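Local coordinates for restriction endonuclease THAI (Thermoplasma acidophilum, PDB 3NDH) that recognises and cuts a specific DNA sequence as a restriction endonuclease, intercalating into the double helix without flipping bases, at the interface of chains A and B. Numbering follows the deposited sequence. Chains: chain A/B, restriction endonuclease THAI.

Contact 1 and contact 2 are two patches of one two-fold interface, their centres about 22 Å apart, and neither shares a residue with the other. The link runs through chain A: helix 27-46 and helix 58-74 supply contact 1, and the turn between the short strands 49-50 and 53-54, which lies between those helices in sequence, supplies contact 2. Chain B answers with its C-terminal helix 216-224 and the residue leading into it in contact 1 and with a loop at 82-85 in contact 2. Each C-terminal helix lies on the other subunit, an exchange repeated by the two-fold, and would clasp the pair reciprocally.

Contact 1: the interface of chains A and B. Residues chain A 40, 43, 61, 64-65, 68; chain B 215, 218-219, 222.
B:Trp218, with 101 Å² hidden, lays one face of its indole on A:Ile65 of helix 58-74, while A:Ser68 packs beside its CB, reaching from helix 216-224 of the other subunit. The A:Ile65 CG1 methylene sits over one face of this indole, toward its rim, 3.5 Å from B:Trp218 CD2, and CD1 continues along the same face, across the six-membered ring. A branched aliphatic chain suits this place, since its second branch, CG2, is left to meet B:Trp222. The far rim of the B:Trp218 ring reaches A:Leu43 CB, while A:Leu61 CD1 lies near its NE1 and CZ2. The indole N-H is not wasted in this apolar setting: B:Trp218 NE1 lies 2.9 Å from water 1, which also contacts A:Arg64 NH1.

A:Ser68 is small enough for its CB to pack 3.6 Å from B:Trp218 CB. A:Ser68 OG, anti to the carbonyl carbon (chi1 -63°), turns back along its own helix to donate to the carbonyl oxygen A:Arg64 O at 2.7 Å; a weak bond to B:Phe215 O is longer, and the same OG lies in plane at the edge of that phenyl ring.

One turn after B:Trp218, B:Trp222 combines a polar edge with an apolar face. B:Trp222 NE1 donates almost straight (163° at the hydrogen) to A:Ile65 O, 3.0 Å away and in the ring plane. A:Met40 brings its flexible tip over the middle of one indole face, its CE 3.4 Å from B:Trp222 CD2 and its sulfur nearer CE2 and CZ2; the bend at chi2 (-147°) helps carry it there. An alanine in place of B:Trp222 would probably leave A:Ile65 O without this donor and open a gap beneath the A:Met40 methyl and sulfur. The site clamps the C-terminal helix of one subunit onto two helices of the other, and is likely to help hold together the two-fold pair seen with DNA.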
loop_
_atom_site.group_PDB
_atom_site.type_symbol
_atom_site.label_atom_id
_atom_site.label_comp_id
_atom_site.label_asym_id
_atom_site.label_seq_id
_atom_site.Cartn_x
_atom_site.Cartn_y
_atom_site.Cartn_z
ATOM N N MET A 40 -18.242 0.898 4.699
ATOM C CA MET A 40 -16.924 1.416 5.068
ATOM C C MET A 40 -15.832 0.777 4.216
ATOM O O MET A 40 -14.922 1.457 3.732
ATOM C CB MET A 40 -16.628 1.168 6.544
ATOM C CG MET A 40 -17.630 1.818 7.459
ATOM S SD MET A 40 -16.858 2.369 9.000
ATOM C CE MET A 40 -18.361 2.602 9.941
ATOM N N LEU A 43 -15.813 2.282 0.791
ATOM C CA LEU A 43 -15.077 3.558 0.794
ATOM C C LEU A 43 -13.582 3.270 0.757
ATOM O O LEU A 43 -12.842 3.901 0.014
ATOM C CB LEU A 43 -15.412 4.399 2.011
ATOM C CG LEU A 43 -16.856 4.879 2.177
ATOM C CD1 LEU A 43 -16.974 5.724 3.428
ATOM C CD2 LEU A 43 -17.340 5.640 0.961
ATOM N N LEU A 61 -5.843 0.448 4.788
ATOM C CA LEU A 61 -6.977 1.281 5.098
ATOM C C LEU A 61 -8.106 0.515 5.824
ATOM O O LEU A 61 -8.705 1.006 6.770
ATOM C CB LEU A 61 -7.455 1.950 3.803
ATOM C CG LEU A 61 -8.455 3.095 3.909
ATOM C CD1 LEU A 61 -8.055 4.143 4.962
ATOM C CD2 LEU A 61 -8.644 3.754 2.540
ATOM N N ARG A 64 -7.305 0.347 9.437
ATOM C CA ARG A 64 -7.703 1.552 10.169
ATOM C C ARG A 64 -9.153 1.496 10.623
ATOM O O ARG A 64 -9.490 1.903 11.723
ATOM C CB ARG A 64 -7.498 2.811 9.323
ATOM C CG ARG A 64 -6.082 3.207 9.150
ATOM C CD ARG A 64 -5.976 4.675 8.750
ATOM N NE ARG A 64 -4.693 4.919 8.149
ATOM C CZ ARG A 64 -4.512 5.559 7.003
ATOM N NH1 ARG A 64 -5.539 6.088 6.347
ATOM N NH2 ARG A 64 -3.289 5.700 6.542
ATOM N N ILE A 65 -10.012 0.998 9.736
ATOM C CA ILE A 65 -11.436 0.881 10.009
ATOM C C ILE A 65 -11.677 -0.087 11.170
ATOM O O ILE A 65 -12.503 0.169 12.065
ATOM C CB ILE A 65 -12.217 0.449 8.748
ATOM C CG1 ILE A 65 -12.218 1.602 7.741
ATOM C CG2 ILE A 65 -13.642 0.043 9.081
ATOM C CD1 ILE A 65 -12.532 1.237 6.278
ATOM N N SER A 68 -10.468 1.370 14.410
ATOM C CA SER A 68 -11.429 2.392 14.791
ATOM C C SER A 68 -12.684 1.814 15.434
ATOM O O SER A 68 -13.296 2.457 16.308
ATOM C CB SER A 68 -11.787 3.261 13.598
ATOM O OG SER A 68 -10.636 3.957 13.142
ATOM N N PHE B 215 -7.474 7.912 12.226
ATOM C CA PHE B 215 -8.593 7.108 12.765
ATOM C C PHE B 215 -9.888 7.877 12.971
ATOM O O PHE B 215 -10.963 7.277 12.964
ATOM C CB PHE B 215 -8.144 6.447 14.087
ATOM C CG PHE B 215 -6.900 5.611 13.919
ATOM C CD1 PHE B 215 -6.997 4.318 13.447
ATOM C CD2 PHE B 215 -5.642 6.151 14.141
ATOM C CE1 PHE B 215 -5.866 3.547 13.251
ATOM C CE2 PHE B 215 -4.509 5.384 13.947
ATOM C CZ PHE B 215 -4.620 4.094 13.485
ATOM N N TRP B 218 -13.036 7.401 10.805
ATOM C CA TRP B 218 -13.646 6.074 10.896
ATOM C C TRP B 218 -14.310 5.833 12.247
ATOM O O TRP B 218 -15.392 5.254 12.294
ATOM C CB TRP B 218 -12.627 4.984 10.575
ATOM C CG TRP B 218 -11.974 5.162 9.270
ATOM C CD1 TRP B 218 -10.678 5.524 9.072
ATOM C CD2 TRP B 218 -12.576 5.070 7.970
ATOM N NE1 TRP B 218 -10.420 5.622 7.729
ATOM C CE2 TRP B 218 -11.568 5.356 7.033
ATOM C CE3 TRP B 218 -13.852 4.752 7.508
ATOM C CZ2 TRP B 218 -11.801 5.342 5.657
ATOM C CZ3 TRP B 218 -14.072 4.731 6.145
ATOM C CH2 TRP B 218 -13.051 5.021 5.242
ATOM N N VAL B 219 -13.704 6.321 13.328
ATOM C CA VAL B 219 -14.368 6.270 14.628
ATOM C C VAL B 219 -15.692 7.023 14.520
ATOM O O VAL B 219 -16.735 6.564 15.031
ATOM C CB VAL B 219 -13.470 6.864 15.741
ATOM C CG1 VAL B 219 -14.227 6.963 17.054
ATOM C CG2 VAL B 219 -12.203 6.032 15.920
ATOM N N TRP B 222 -18.290 5.025 12.665
ATOM C CA TRP B 222 -18.852 3.972 13.518
ATOM C C TRP B 222 -19.943 4.489 14.454
ATOM O O TRP B 222 -20.986 3.863 14.620
ATOM C CB TRP B 222 -17.761 3.255 14.332
ATOM C CG TRP B 222 -16.988 2.237 13.524
ATOM C CD1 TRP B 222 -15.641 2.226 13.268
ATOM C CD2 TRP B 222 -17.528 1.077 12.866
ATOM N NE1 TRP B 222 -15.312 1.138 12.491
ATOM C CE2 TRP B 222 -16.453 0.424 12.227
ATOM C CE3 TRP B 222 -18.820 0.546 12.734
ATOM C CZ2 TRP B 222 -16.630 -0.753 11.493
ATOM C CZ3 TRP B 222 -19.002 -0.627 12.005
ATOM C CH2 TRP B 222 -17.903 -1.254 11.385
HETATM O O HOH W 1 -7.932 7.122 7.284
#

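Contact 2: the interface of chains A and B. Residues chain A 49-51, 53-55; chain B 82-85.
The turn joining strands 49-50 and 53-54 of chain A meets the loop B:Asp82 to B:Ile85, A:Arg50 gripping its backbone and B:Ile85 wedging against the strands. The A:Arg50 side chain starts with CG anti to its backbone N (chi1 -161°) and bends at chi3 (71°), which brings the guanidinium across two successive carbonyls. A:Arg50 NE donates to B:Leu83 O at 2.8 Å, nearly straight and in the guanidinium plane, although the donor stands above the plane of the carbonyl. A:Arg50 NH2 takes B:Pro84 O, also at 2.8 Å, along a more bent path with that oxygen tilted from the guanidinium plane. Arginine suits this role because its rigid fork offers two N-H groups to neighbouring acceptors at once, and this pair should resist rotation of the group. Since the acceptors are backbone oxygens, the grip reads the course of the loop more than its side chains.

B:Ile85, with 79 Å² hidden, supplies the apolar counterpart. B:Ile85 CB lies 3.8 Å from A:Arg50 CB, CG2 rests 3.5 Å from the carbonyl oxygen A:Lys53 O, and CD1 extends to A:Ser49 and A:Gly55, where the lack of a side chain lets that methyl come within 3.9 Å of A:Gly55 CA. At the other end, A:Ala51 takes a left-handed backbone conformation (phi 52°) that turns its methyl toward chain B. A small side chain fits there because the B:Asp82 backbone is near, A:Ala51 CB to B:Asp82 C 3.4 Å. B:Pro84, its phi restrained by its ring, should help keep the loop in the shape A:Arg50 requires. Together these groups pin the loop of one subunit to the turn of the other and would add a second fastening to this pair.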
loop_
_atom_site.group_PDB
_atom_site.type_symbol
_atom_site.label_atom_id
_atom_site.label_comp_id
_atom_site.label_asym_id
_atom_site.label_seq_id
_atom_site.Cartn_x
_atom_site.Cartn_y
_atom_site.Cartn_z
ATOM N N SER A 49 -7.784 2.159 -5.308
ATOM C CA SER A 49 -7.900 1.483 -6.595
ATOM C C SER A 49 -7.295 2.317 -7.724
ATOM O O SER A 49 -6.835 3.443 -7.512
ATOM C CB SER A 49 -9.372 1.205 -6.904
ATOM O OG SER A 49 -9.924 0.282 -5.979
ATOM N N ARG A 50 -7.246 1.730 -8.912
ATOM C CA ARG A 50 -6.978 2.473 -10.118
ATOM C C ARG A 50 -7.632 1.672 -11.219
ATOM O O ARG A 50 -7.452 0.467 -11.290
ATOM C CB ARG A 50 -5.483 2.691 -10.323
ATOM C CG ARG A 50 -5.174 3.840 -11.290
ATOM C CD ARG A 50 -3.692 4.106 -11.411
ATOM N NE ARG A 50 -3.079 3.002 -12.133
ATOM C CZ ARG A 50 -1.781 2.746 -12.182
ATOM N NH1 ARG A 50 -0.939 3.517 -11.516
ATOM N NH2 ARG A 50 -1.328 1.704 -12.846
ATOM N N ALA A 51 -8.357 2.364 -12.106
ATOM C CA ALA A 51 -9.169 1.722 -13.158
ATOM C C ALA A 51 -10.114 0.663 -12.582
ATOM O O ALA A 51 -10.339 -0.375 -13.207
ATOM C CB ALA A 51 -8.281 1.113 -14.232
ATOM N N LYS A 53 -9.681 -1.390 -10.206
ATOM C CA LYS A 53 -8.992 -2.551 -9.666
ATOM C C LYS A 53 -8.382 -2.179 -8.333
ATOM O O LYS A 53 -7.721 -1.140 -8.216
ATOM C CB LYS A 53 -7.890 -2.996 -10.618
ATOM C CG LYS A 53 -8.342 -3.200 -12.054
ATOM C CD LYS A 53 -9.311 -4.355 -12.187
ATOM C CE LYS A 53 -10.201 -4.183 -13.402
ATOM N NZ LYS A 53 -11.219 -5.257 -13.480
ATOM N N VAL A 54 -8.578 -3.041 -7.340
ATOM C CA VAL A 54 -8.192 -2.736 -5.977
ATOM C C VAL A 54 -6.731 -3.109 -5.708
ATOM O O VAL A 54 -6.278 -4.189 -6.067
ATOM C CB VAL A 54 -9.123 -3.439 -4.976
ATOM C CG1 VAL A 54 -8.785 -3.081 -3.548
ATOM C CG2 VAL A 54 -10.601 -3.071 -5.250
ATOM N N GLY A 55 -5.983 -2.173 -5.113
ATOM C CA GLY A 55 -4.595 -2.412 -4.741
ATOM C C GLY A 55 -4.514 -3.129 -3.390
ATOM O O GLY A 55 -5.379 -3.073 -2.528
ATOM N N ASP B 82 -6.922 5.519 -16.453
ATOM C CA ASP B 82 -7.667 4.267 -16.325
ATOM C C ASP B 82 -6.785 3.056 -16.628
ATOM O O ASP B 82 -7.139 2.191 -17.414
ATOM C CB ASP B 82 -8.913 4.316 -17.233
ATOM C CG ASP B 82 -8.579 4.498 -18.700
ATOM O OD1 ASP B 82 -7.441 4.890 -19.045
ATOM O OD2 ASP B 82 -9.474 4.267 -19.546
ATOM N N LEU B 83 -5.632 2.990 -15.969
ATOM C CA LEU B 83 -4.735 1.848 -16.084
ATOM C C LEU B 83 -4.884 0.989 -14.831
ATOM O O LEU B 83 -4.896 1.525 -13.730
ATOM C CB LEU B 83 -3.277 2.305 -16.203
ATOM C CG LEU B 83 -2.833 2.960 -17.504
ATOM C CD1 LEU B 83 -3.427 4.328 -17.632
ATOM C CD2 LEU B 83 -1.325 3.029 -17.580
ATOM N N PRO B 84 -5.013 -0.337 -14.991
ATOM C CA PRO B 84 -5.094 -1.212 -13.818
ATOM C C PRO B 84 -4.009 -0.870 -12.797
ATOM O O PRO B 84 -2.888 -0.552 -13.190
ATOM C CB PRO B 84 -4.836 -2.602 -14.405
ATOM C CG PRO B 84 -5.292 -2.503 -15.818
ATOM C CD PRO B 84 -5.040 -1.095 -16.253
ATOM N N ILE B 85 -4.313 -0.964 -11.502
ATOM C CA ILE B 85 -3.346 -0.592 -10.477
ATOM C C ILE B 85 -2.113 -1.509 -10.467
ATOM O O ILE B 85 -1.037 -1.075 -10.029
ATOM C CB ILE B 85 -4.018 -0.537 -9.096
ATOM C CG1 ILE B 85 -3.154 0.251 -8.127
ATOM C CG2 ILE B 85 -4.360 -1.922 -8.554
ATOM C CD1 ILE B 85 -3.914 0.723 -6.907
#